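Local coordinates for putative DNA-binding protein (Ralstonia eutropha, PDB 3HWU), which is of unknown function but carries a PCC (DUF296) domain and may bind DNA, at the interface of chains A and B. Sequence-based numbering; all coordinates share one arbitrary frame. Chains: chain A/B, Putative DNA-binding protein.

The interface of chains A and B. Residues chain A 9-13, 16, 121; chain B 40, 123, 125-127, 129.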
loop_
_atom_site.group_PDB
_atom_site.type_symbol
_atom_site.label_atom_id
_atom_site.label_comp_id
_atom_site.label_asym_id
_atom_site.label_seq_id
_atom_site.Cartn_x
_atom_site.Cartn_y
_atom_site.Cartn_z
HETATM N N MSE A 9 -10.729 -5.990 -15.322
HETATM C CA MSE A 9 -11.437 -7.258 -15.152
HETATM C C MSE A 9 -12.122 -7.284 -13.793
HETATM O O MSE A 9 -11.630 -6.710 -12.823
HETATM C CB MSE A 9 -10.516 -8.480 -15.315
HETATM C CG MSE A 9 -9.633 -8.827 -14.158
HETATM SE SE MSE A 9 -8.470 -10.344 -14.584
HETATM C CE MSE A 9 -8.022 -10.595 -12.759
ATOM N N LYS A 10 -13.261 -7.947 -13.735
ATOM C CA LYS A 10 -13.951 -8.188 -12.469
ATOM C C LYS A 10 -13.218 -9.256 -11.677
ATOM O O LYS A 10 -12.863 -10.307 -12.232
ATOM C CB LYS A 10 -15.433 -8.591 -12.722
ATOM C CG LYS A 10 -16.321 -8.566 -11.456
ATOM C CD LYS A 10 -17.680 -9.229 -11.585
ATOM C CE LYS A 10 -18.357 -9.411 -10.153
ATOM N NZ LYS A 10 -17.528 -10.038 -8.941
ATOM N N THR A 11 -13.030 -8.971 -10.387
ATOM C CA THR A 11 -12.437 -9.924 -9.448
ATOM C C THR A 11 -13.466 -10.253 -8.358
ATOM O O THR A 11 -14.457 -9.533 -8.194
ATOM C CB THR A 11 -11.177 -9.362 -8.809
ATOM O OG1 THR A 11 -11.561 -8.233 -8.034
ATOM C CG2 THR A 11 -10.142 -8.953 -9.877
ATOM N N PRO A 12 -13.207 -11.287 -7.550
ATOM C CA PRO A 12 -14.175 -11.592 -6.487
ATOM C C PRO A 12 -14.470 -10.441 -5.539
ATOM O O PRO A 12 -15.603 -10.296 -5.065
ATOM C CB PRO A 12 -13.561 -12.796 -5.783
ATOM C CG PRO A 12 -12.804 -13.519 -6.887
ATOM C CD PRO A 12 -12.213 -12.372 -7.720
ATOM N N THR A 13 -13.463 -9.623 -5.256
ATOM C CA THR A 13 -13.604 -8.532 -4.318
ATOM C C THR A 13 -13.782 -7.153 -4.954
ATOM O O THR A 13 -13.966 -6.179 -4.240
ATOM C CB THR A 13 -12.394 -8.505 -3.374
ATOM O OG1 THR A 13 -11.206 -8.354 -4.138
ATOM C CG2 THR A 13 -12.306 -9.800 -2.519
ATOM N N LEU A 16 -9.631 -5.468 -11.086
ATOM C CA LEU A 16 -8.203 -5.228 -11.326
ATOM C C LEU A 16 -8.139 -4.425 -12.616
ATOM O O LEU A 16 -8.691 -4.837 -13.648
ATOM C CB LEU A 16 -7.447 -6.555 -11.526
ATOM C CG LEU A 16 -5.957 -6.430 -11.825
ATOM C CD1 LEU A 16 -5.139 -5.843 -10.651
ATOM C CD2 LEU A 16 -5.374 -7.787 -12.276
ATOM N N THR A 121 -5.571 -2.307 -7.943
ATOM C CA THR A 121 -6.393 -3.333 -7.284
ATOM C C THR A 121 -7.522 -2.617 -6.532
ATOM O O THR A 121 -7.220 -1.851 -5.595
ATOM C CB THR A 121 -5.508 -4.120 -6.294
ATOM O OG1 THR A 121 -4.457 -4.697 -7.070
ATOM C CG2 THR A 121 -6.322 -5.149 -5.552
ATOM N N SER B 40 -3.517 -15.578 -10.843
ATOM C CA SER B 40 -2.962 -14.247 -10.752
ATOM C C SER B 40 -3.311 -13.709 -9.360
ATOM O O SER B 40 -4.175 -14.255 -8.677
ATOM C CB SER B 40 -3.520 -13.334 -11.841
ATOM O OG SER B 40 -4.945 -13.189 -11.776
ATOM N N THR B 123 -4.009 -11.272 -2.514
ATOM C CA THR B 123 -5.398 -11.388 -2.985
ATOM C C THR B 123 -5.372 -12.163 -4.302
ATOM O O THR B 123 -4.788 -11.703 -5.274
ATOM C CB THR B 123 -6.009 -10.024 -3.193
ATOM O OG1 THR B 123 -5.891 -9.286 -1.968
ATOM C CG2 THR B 123 -7.471 -10.108 -3.596
ATOM N N TYR B 125 -6.859 -14.159 -7.648
ATOM C CA TYR B 125 -7.925 -14.088 -8.662
ATOM C C TYR B 125 -8.015 -15.402 -9.412
ATOM O O TYR B 125 -7.029 -16.125 -9.558
ATOM C CB TYR B 125 -7.611 -12.979 -9.667
ATOM C CG TYR B 125 -7.280 -11.661 -8.987
ATOM C CD1 TYR B 125 -8.100 -11.143 -7.979
ATOM C CD2 TYR B 125 -6.147 -10.946 -9.335
ATOM C CE1 TYR B 125 -7.793 -9.989 -7.345
ATOM C CE2 TYR B 125 -5.864 -9.738 -8.705
ATOM C CZ TYR B 125 -6.712 -9.264 -7.729
ATOM O OH TYR B 125 -6.434 -8.064 -7.097
ATOM N N PRO B 126 -9.190 -15.712 -9.967
ATOM C CA PRO B 126 -9.341 -16.993 -10.684
ATOM C C PRO B 126 -8.760 -17.056 -12.086
ATOM O O PRO B 126 -8.551 -18.158 -12.598
ATOM C CB PRO B 126 -10.871 -17.193 -10.715
ATOM C CG PRO B 126 -11.422 -15.825 -10.675
ATOM C CD PRO B 126 -10.475 -15.044 -9.757
ATOM N N GLN B 127 -8.485 -15.902 -12.668
ATOM C CA GLN B 127 -7.998 -15.804 -14.041
ATOM C C GLN B 127 -6.485 -15.962 -14.144
ATOM O O GLN B 127 -5.729 -15.254 -13.492
ATOM C CB GLN B 127 -8.368 -14.431 -14.625
ATOM C CG GLN B 127 -9.863 -14.068 -14.610
ATOM C CD GLN B 127 -10.285 -13.251 -13.422
ATOM O OE1 GLN B 127 -9.713 -13.351 -12.345
ATOM N NE2 GLN B 127 -11.326 -12.426 -13.609
ATOM N N LEU B 129 -3.221 -15.113 -15.714
ATOM C CA LEU B 129 -2.766 -13.954 -16.471
ATOM C C LEU B 129 -1.293 -14.069 -16.833
ATOM O O LEU B 129 -0.471 -14.474 -16.005
ATOM C CB LEU B 129 -2.994 -12.655 -15.692
ATOM C CG LEU B 129 -4.397 -12.304 -15.236
ATOM C CD1 LEU B 129 -4.370 -10.933 -14.490
ATOM C CD2 LEU B 129 -5.388 -12.349 -16.386
HETATM O O HOH W 1 -9.396 -6.790 -6.868
#
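B:Tyr125, at the end of strand 117-125 in a PCC domain, lays its ring against the hairpin of strands 8-11 and 14-20 in chain A. The A:Thr11 methyl CG2 packs over one face of this ring, offset toward the rim, 3.5 Å from B:Tyr125 CD1. This is a CH-pi contact. With A:Thr11 CG2 anti to the carbonyl carbon (OG1 at chi1 64°), the methyl meets the ring while the hydroxyl OG1 binds a water at 2.9 Å. The same water lies 3.2 Å from the phenol OH of B:Tyr125 and links the two side chains. The phenol oxygen also touches the methyl CG2 of A:Thr121. On the other face of the ring, B:Thr123 O sits over the centre.

Selenomethionine A:Met9 runs extended beyond CG and meets B:Gln127 tip to tip. The methyl A:Met9 CE lies 3.6 Å from the amide carbon B:Gln127 CD. It also packs on B:Tyr125 CD2. B:Gln127 bends at chi2 (95°), and its amide NE2 donates to A:Lys10 O at 3.0 Å. The acceptor lies nearly in the amide plane, and the angle at the hydrogen is 148°. B:Ser40 OG donates to B:Gln127 O at 2.8 Å and may steady the backbone there.

A:Leu16 CD2 meets B:Leu129 CD1 tip to tip at 4.0 Å. A:Pro12 and B:Pro126 touch through their CD atoms at the opposite margin.

The two copies give mostly different elements, and the interface is not an exact two-fold. Chain A gives its N-terminal hairpin and strand 117-125; chain B gives the end of strand 117-125 and the loop after it. The deposited assembly is a trimer, which the structure alone does not show to be the form in solution.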